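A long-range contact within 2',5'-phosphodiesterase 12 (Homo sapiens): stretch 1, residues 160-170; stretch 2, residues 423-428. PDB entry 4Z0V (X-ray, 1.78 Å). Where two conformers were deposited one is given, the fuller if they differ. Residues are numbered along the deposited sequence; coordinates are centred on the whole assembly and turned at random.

Stretch 1 160-170: DYRQNLIQKEL
Stretch 2 (423-428) SVSHPS

A proline-centred loop packs against one face of an α-helix, and two side-chain-to-carbonyl hydrogen bonds pin its backbone across a sequence separation of at least 258 residues. Residues 160-170 are helical throughout, within a helix that extends beyond both ends of the stretch, with successive i to i+4 hydrogen bonds such as I166 N to R162 O (2.9 Å) and E169 N to L165 O (2.8 Å). Residues 423-428 contain no regular helix or strand. They open with a type I β turn from S423 to H426, whose central residues V424 and S425 have phi/psi of -62/-19° and -111/-1°. The turn is closed by H426 N to S423 O (3.2 Å) and S423 N to H426 O (2.9 Å), and S425 N donates to S423 OG (3.0 Å), S423 being in the p rotamer (chi1 74°). H426 then extends (-149/117°), leading into P427 (-86/13°).

P427 is the centre of the contact. Its CA lies 4.9 Å from that of R162, the nearest CA-CA approach; its CA-to-CB bond points toward the helix, and the ring is puckered C-gamma endo. Of the 374 Å² buried between the stretches, 130 Å² belongs to this residue. The compact ring fits closely among helix side chains: P427 CB lies 3.8 Å from L165 CB, and P427 CG lies 3.6 Å from I166 CG1 and 3.8 Å from E169 OE2. L165 (chi1 -89°, chi2 61°) points toward the loop, and its CD2 also reaches V424 O at 3.7 Å, so this branched side chain covers both the proline and the turn backbone. I166 (m, t) starts sideways but brings its end nearer. E169 is fully extended (t, t): its CA-to-CB bond points toward the loop, and the extended chain carries OE2 to P427 CG; both carboxylate oxygens are hydrogen-bonded elsewhere in the structure.

The polar anchors use long side chains that spring from neighbouring helix positions and set out sideways. Y161 (chi1 -176°, chi2 -92°) carries its hydroxyl to the turn, where OH donates to V424 O at 2.6 Å; the carbonyl oxygen sits at the ring edge, near its plane. V424 (chi1 -65°) adds a looser contact, its CB 3.9 Å from Y161 OH. R162 (m, t, m, chi4 114°) directs NH2 to P427 O at 2.9 Å, with an N-H...O angle of 164°. This nearly linear bond lies close to the guanidinium plane, as suits an sp2 donor. The two bonds thus engage the carbonyls of V424 and P427, while L165 and I166 make apolar contacts with the proline ring.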

ATOM      1  N   ASP A 160      -3.337  14.181  -8.569  1.00 17.70           N
ATOM      2  CA  ASP A 160      -4.463  13.684  -9.358  1.00 17.58           C
ATOM      3  C   ASP A 160      -4.000  12.720 -10.479  1.00 20.51           C
ATOM      4  O   ASP A 160      -4.624  11.676 -10.668  1.00 19.59           O
ATOM      5  CB  ASP A 160      -5.293  14.841  -9.938  1.00 20.66           C
ATOM      6  CG  ASP A 160      -6.119  15.612  -8.906  1.00 43.08           C
ATOM      7  OD1 ASP A 160      -6.601  14.983  -7.930  1.00 43.25           O
ATOM      8  OD2 ASP A 160      -6.314  16.835  -9.094  1.00 56.39           O
ATOM      9  N   TYR A 161      -2.871  13.028 -11.149  1.00 15.37           N
ATOM     10  CA  TYR A 161      -2.329  12.150 -12.178  1.00 13.21           C
ATOM     11  C   TYR A 161      -1.860  10.810 -11.559  1.00 14.61           C
ATOM     12  O   TYR A 161      -2.253   9.715 -12.012  1.00 12.19           O
ATOM     13  CB  TYR A 161      -1.158  12.844 -12.911  1.00 13.18           C
ATOM     14  CG  TYR A 161      -0.611  12.015 -14.052  1.00 13.19           C
ATOM     15  CD1 TYR A 161       0.447  11.127 -13.855  1.00 14.24           C
ATOM     16  CD2 TYR A 161      -1.148  12.115 -15.332  1.00 15.02           C
ATOM     17  CE1 TYR A 161       0.966  10.370 -14.910  1.00 12.67           C
ATOM     18  CE2 TYR A 161      -0.619  11.385 -16.401  1.00 16.21           C
ATOM     19  CZ  TYR A 161       0.453  10.531 -16.189  1.00 19.02           C
ATOM     20  OH  TYR A 161       0.965   9.813 -17.250  1.00 19.44           O
ATOM     21  N   ARG A 162      -0.967  10.897 -10.561  1.00 11.63           N
ATOM     22  CA  ARG A 162      -0.420   9.698  -9.898  1.00 10.52           C
ATOM     23  C   ARG A 162      -1.536   8.814  -9.306  1.00 12.11           C
ATOM     24  O   ARG A 162      -1.434   7.593  -9.386  1.00 12.71           O
ATOM     25  CB  ARG A 162       0.577  10.093  -8.818  1.00 10.67           C
ATOM     26  CG  ARG A 162       1.830  10.696  -9.439  1.00 14.93           C
ATOM     27  CD  ARG A 162       3.061  10.658  -8.535  1.00 15.47           C
ATOM     28  NE  ARG A 162       2.812  11.352  -7.281  1.00 12.88           N
ATOM     29  CZ  ARG A 162       2.767  10.774  -6.089  1.00 17.56           C
ATOM     30  NH1 ARG A 162       2.555  11.501  -5.004  1.00 13.36           N
ATOM     31  NH2 ARG A 162       2.937   9.457  -5.971  1.00 12.02           N
ATOM     32  N   GLN A 163      -2.576   9.416  -8.715  1.00 11.63           N
ATOM     33  CA  GLN A 163      -3.673   8.621  -8.140  1.00 10.87           C
ATOM     34  C   GLN A 163      -4.408   7.870  -9.195  1.00 12.95           C
ATOM     35  O   GLN A 163      -4.791   6.723  -8.949  1.00 11.98           O
ATOM     36  CB  GLN A 163      -4.658   9.455  -7.313  1.00 12.51           C
ATOM     37  CG  GLN A 163      -4.075   9.890  -5.982  1.00 14.94           C
ATOM     38  CD  GLN A 163      -3.354   8.801  -5.225  1.00 20.38           C
ATOM     39  OE1 GLN A 163      -2.175   8.938  -4.881  1.00 21.83           O
ATOM     40  NE2 GLN A 163      -4.038   7.706  -4.929  1.00 15.05           N
ATOM     41  N   ASN A 164      -4.596   8.466 -10.383  1.00  9.33           N
ATOM     42  CA  ASN A 164      -5.265   7.701 -11.440  1.00 10.19           C
ATOM     43  C   ASN A 164      -4.483   6.419 -11.778  1.00 13.67           C
ATOM     44  O   ASN A 164      -5.059   5.326 -11.867  1.00 12.54           O
ATOM     45  CB  ASN A 164      -5.441   8.556 -12.673  1.00 14.03           C
ATOM     46  CG  ASN A 164      -6.880   8.776 -13.021  1.00 44.05           C
ATOM     47  OD1 ASN A 164      -7.370   8.281 -14.033  1.00 39.59           O
ATOM     48  ND2 ASN A 164      -7.595   9.498 -12.182  1.00 41.21           N
ATOM     49  N   LEU A 165      -3.157   6.556 -11.904  1.00 10.41           N
ATOM     50  CA  LEU A 165      -2.306   5.413 -12.208  1.00  9.93           C
ATOM     51  C   LEU A 165      -2.301   4.410 -11.080  1.00 12.31           C
ATOM     52  O   LEU A 165      -2.386   3.218 -11.347  1.00 11.08           O
ATOM     53  CB  LEU A 165      -0.870   5.882 -12.500  1.00  9.27           C
ATOM     54  CG  LEU A 165      -0.551   6.226 -13.952  1.00 11.59           C
ATOM     55  CD1 LEU A 165      -1.417   7.376 -14.458  1.00  9.67           C
ATOM     56  CD2 LEU A 165       0.916   6.618 -14.079  1.00 11.62           C
ATOM     57  N   ILE A 166      -2.244   4.881  -9.826  1.00 10.15           N
ATOM     58  CA  ILE A 166      -2.200   4.003  -8.633  1.00  9.16           C
ATOM     59  C   ILE A 166      -3.527   3.250  -8.520  1.00 10.30           C
ATOM     60  O   ILE A 166      -3.537   2.067  -8.219  1.00 10.71           O
ATOM     61  CB  ILE A 166      -1.875   4.823  -7.351  1.00 11.67           C
ATOM     62  CG1 ILE A 166      -0.368   5.233  -7.330  1.00 11.81           C
ATOM     63  CG2 ILE A 166      -2.228   4.034  -6.061  1.00 12.31           C
ATOM     64  CD1 ILE A 166      -0.055   6.492  -6.428  1.00 15.30           C
ATOM     65  N   GLN A 167      -4.636   3.913  -8.819  1.00  8.09           N
ATOM     66  CA  GLN A 167      -5.929   3.248  -8.794  1.00  7.89           C
ATOM     67  C   GLN A 167      -5.981   2.153  -9.847  1.00 11.92           C
ATOM     68  O   GLN A 167      -6.368   1.027  -9.535  1.00 10.75           O
ATOM     69  CB  GLN A 167      -7.064   4.262  -9.025  1.00  9.48           C
ATOM     70  CG  GLN A 167      -7.351   5.132  -7.787  1.00  9.47           C
ATOM     71  CD  GLN A 167      -8.494   6.099  -8.096  1.00 20.12           C
ATOM     72  OE1 GLN A 167      -8.706   6.498  -9.233  1.00 22.57           O
ATOM     73  NE2 GLN A 167      -9.270   6.488  -7.100  1.00 18.20           N
ATOM     74  N   LYS A 168      -5.528   2.456 -11.072  1.00 11.69           N
ATOM     75  CA  LYS A 168      -5.522   1.456 -12.138  1.00 10.98           C
ATOM     76  C   LYS A 168      -4.577   0.292 -11.767  1.00 12.02           C
ATOM     77  O   LYS A 168      -4.925  -0.870 -11.914  1.00 11.87           O
ATOM     78  CB  LYS A 168      -5.109   2.086 -13.476  1.00 12.35           C
ATOM     79  CG  LYS A 168      -5.207   1.047 -14.617  1.00 13.84           C
ATOM     80  CD  LYS A 168      -4.934   1.602 -15.993  1.00 13.30           C
ATOM     81  CE  LYS A 168      -5.103   0.513 -17.049  1.00 15.49           C
ATOM     82  NZ  LYS A 168      -4.914   1.112 -18.409  1.00 17.11           N
ATOM     83  N   GLU A 169      -3.406   0.636 -11.266  1.00  8.17           N
ATOM     84  CA  GLU A 169      -2.395  -0.345 -10.878  1.00  8.26           C
ATOM     85  C   GLU A 169      -2.917  -1.305  -9.812  1.00  9.56           C
ATOM     86  O   GLU A 169      -2.883  -2.516  -9.998  1.00 10.32           O
ATOM     87  CB  GLU A 169      -1.130   0.353 -10.375  1.00  8.46           C
ATOM     88  CG  GLU A 169      -0.089  -0.684  -9.990  1.00  9.77           C
ATOM     89  CD  GLU A 169       1.266  -0.110  -9.669  1.00 14.42           C
ATOM     90  OE1 GLU A 169       2.179  -0.913  -9.372  1.00 16.09           O
ATOM     91  OE2 GLU A 169       1.415   1.132  -9.698  1.00 14.21           O
ATOM     92  N   LEU A 170      -3.352  -0.763  -8.673  1.00  7.26           N
ATOM     93  CA  LEU A 170      -3.799  -1.593  -7.579  1.00  6.87           C
ATOM     94  C   LEU A 170      -5.033  -2.365  -7.892  1.00 10.30           C
ATOM     95  O   LEU A 170      -5.056  -3.553  -7.605  1.00 10.14           O
ATOM     96  CB  LEU A 170      -4.010  -0.739  -6.309  1.00  6.66           C
ATOM     97  CG  LEU A 170      -2.712  -0.189  -5.718  1.00 10.19           C
ATOM     98  CD1 LEU A 170      -3.016   0.650  -4.463  1.00 10.79           C
ATOM     99  CD2 LEU A 170      -1.754  -1.357  -5.332  1.00  9.32           C
ATOM    100  N   SER A 423       7.605   8.560 -13.120  1.00 13.39           N
ATOM    101  CA  SER A 423       7.556   8.991 -14.507  1.00 13.13           C
ATOM    102  C   SER A 423       6.116   9.107 -14.965  1.00 16.54           C
ATOM    103  O   SER A 423       5.168   8.724 -14.243  1.00 14.51           O
ATOM    104  CB  SER A 423       8.307   7.996 -15.386  1.00 15.03           C
ATOM    105  OG  SER A 423       7.533   6.816 -15.537  1.00 15.84           O
ATOM    106  N   VAL A 424       5.949   9.497 -16.235  1.00 13.88           N
ATOM    107  CA  VAL A 424       4.621   9.517 -16.845  1.00 13.15           C
ATOM    108  C   VAL A 424       4.004   8.088 -16.879  1.00 15.63           C
ATOM    109  O   VAL A 424       2.794   7.967 -17.000  1.00 15.36           O
ATOM    110  CB  VAL A 424       4.688  10.115 -18.284  1.00 16.96           C
ATOM    111  CG1 VAL A 424       5.105  11.582 -18.243  1.00 15.81           C
ATOM    112  CG2 VAL A 424       5.632   9.312 -19.186  1.00 16.78           C
ATOM    113  N   SER A 425       4.829   7.022 -16.745  1.00 11.45           N
ATOM    114  CA  SER A 425       4.366   5.652 -16.842  0.50 11.26           C
ATOM    115  C   SER A 425       4.422   4.899 -15.508  1.00 14.05           C
ATOM    116  O   SER A 425       4.056   3.732 -15.462  1.00 12.15           O
ATOM    117  CB  SER A 425       5.207   4.911 -17.882  0.50 13.71           C
ATOM    118  OG  SER A 425       5.072   5.544 -19.145  0.50 17.91           O
ATOM    119  N   HIS A 426       4.888   5.556 -14.434  1.00 13.00           N
ATOM    120  CA  HIS A 426       5.080   4.897 -13.139  1.00 10.95           C
ATOM    121  C   HIS A 426       4.849   5.913 -12.017  1.00 14.82           C
ATOM    122  O   HIS A 426       5.570   6.906 -11.929  1.00 14.58           O
ATOM    123  CB  HIS A 426       6.504   4.327 -13.095  1.00 11.28           C
ATOM    124  CG  HIS A 426       6.698   3.403 -11.943  1.00 14.27           C
ATOM    125  ND1 HIS A 426       6.459   2.057 -12.061  1.00 16.14           N
ATOM    126  CD2 HIS A 426       7.024   3.682 -10.660  1.00 15.52           C
ATOM    127  CE1 HIS A 426       6.675   1.541 -10.860  1.00 14.82           C
ATOM    128  NE2 HIS A 426       7.035   2.479  -9.987  1.00 15.09           N
ATOM    129  N   PRO A 427       3.824   5.682 -11.164  1.00  9.81           N
ATOM    130  CA  PRO A 427       3.406   6.729 -10.219  1.00  9.67           C
ATOM    131  C   PRO A 427       4.127   6.830  -8.877  1.00 14.08           C
ATOM    132  O   PRO A 427       3.626   7.511  -7.982  1.00 14.98           O
ATOM    133  CB  PRO A 427       1.930   6.374  -9.988  1.00 12.02           C
ATOM    134  CG  PRO A 427       1.939   4.832 -10.037  1.00 15.56           C
ATOM    135  CD  PRO A 427       2.850   4.557 -11.198  1.00 12.37           C
ATOM    136  N   SER A 428       5.259   6.167  -8.699  1.00 10.57           N
ATOM    137  CA  SER A 428       5.959   6.269  -7.410  1.00  9.57           C
ATOM    138  C   SER A 428       7.464   6.213  -7.669  1.00 12.42           C
ATOM    139  O   SER A 428       7.859   5.888  -8.776  1.00 10.70           O
ATOM    140  CB  SER A 428       5.521   5.120  -6.492  1.00 13.03           C
ATOM    141  OG  SER A 428       6.322   5.117  -5.315  1.00 10.47           O
TER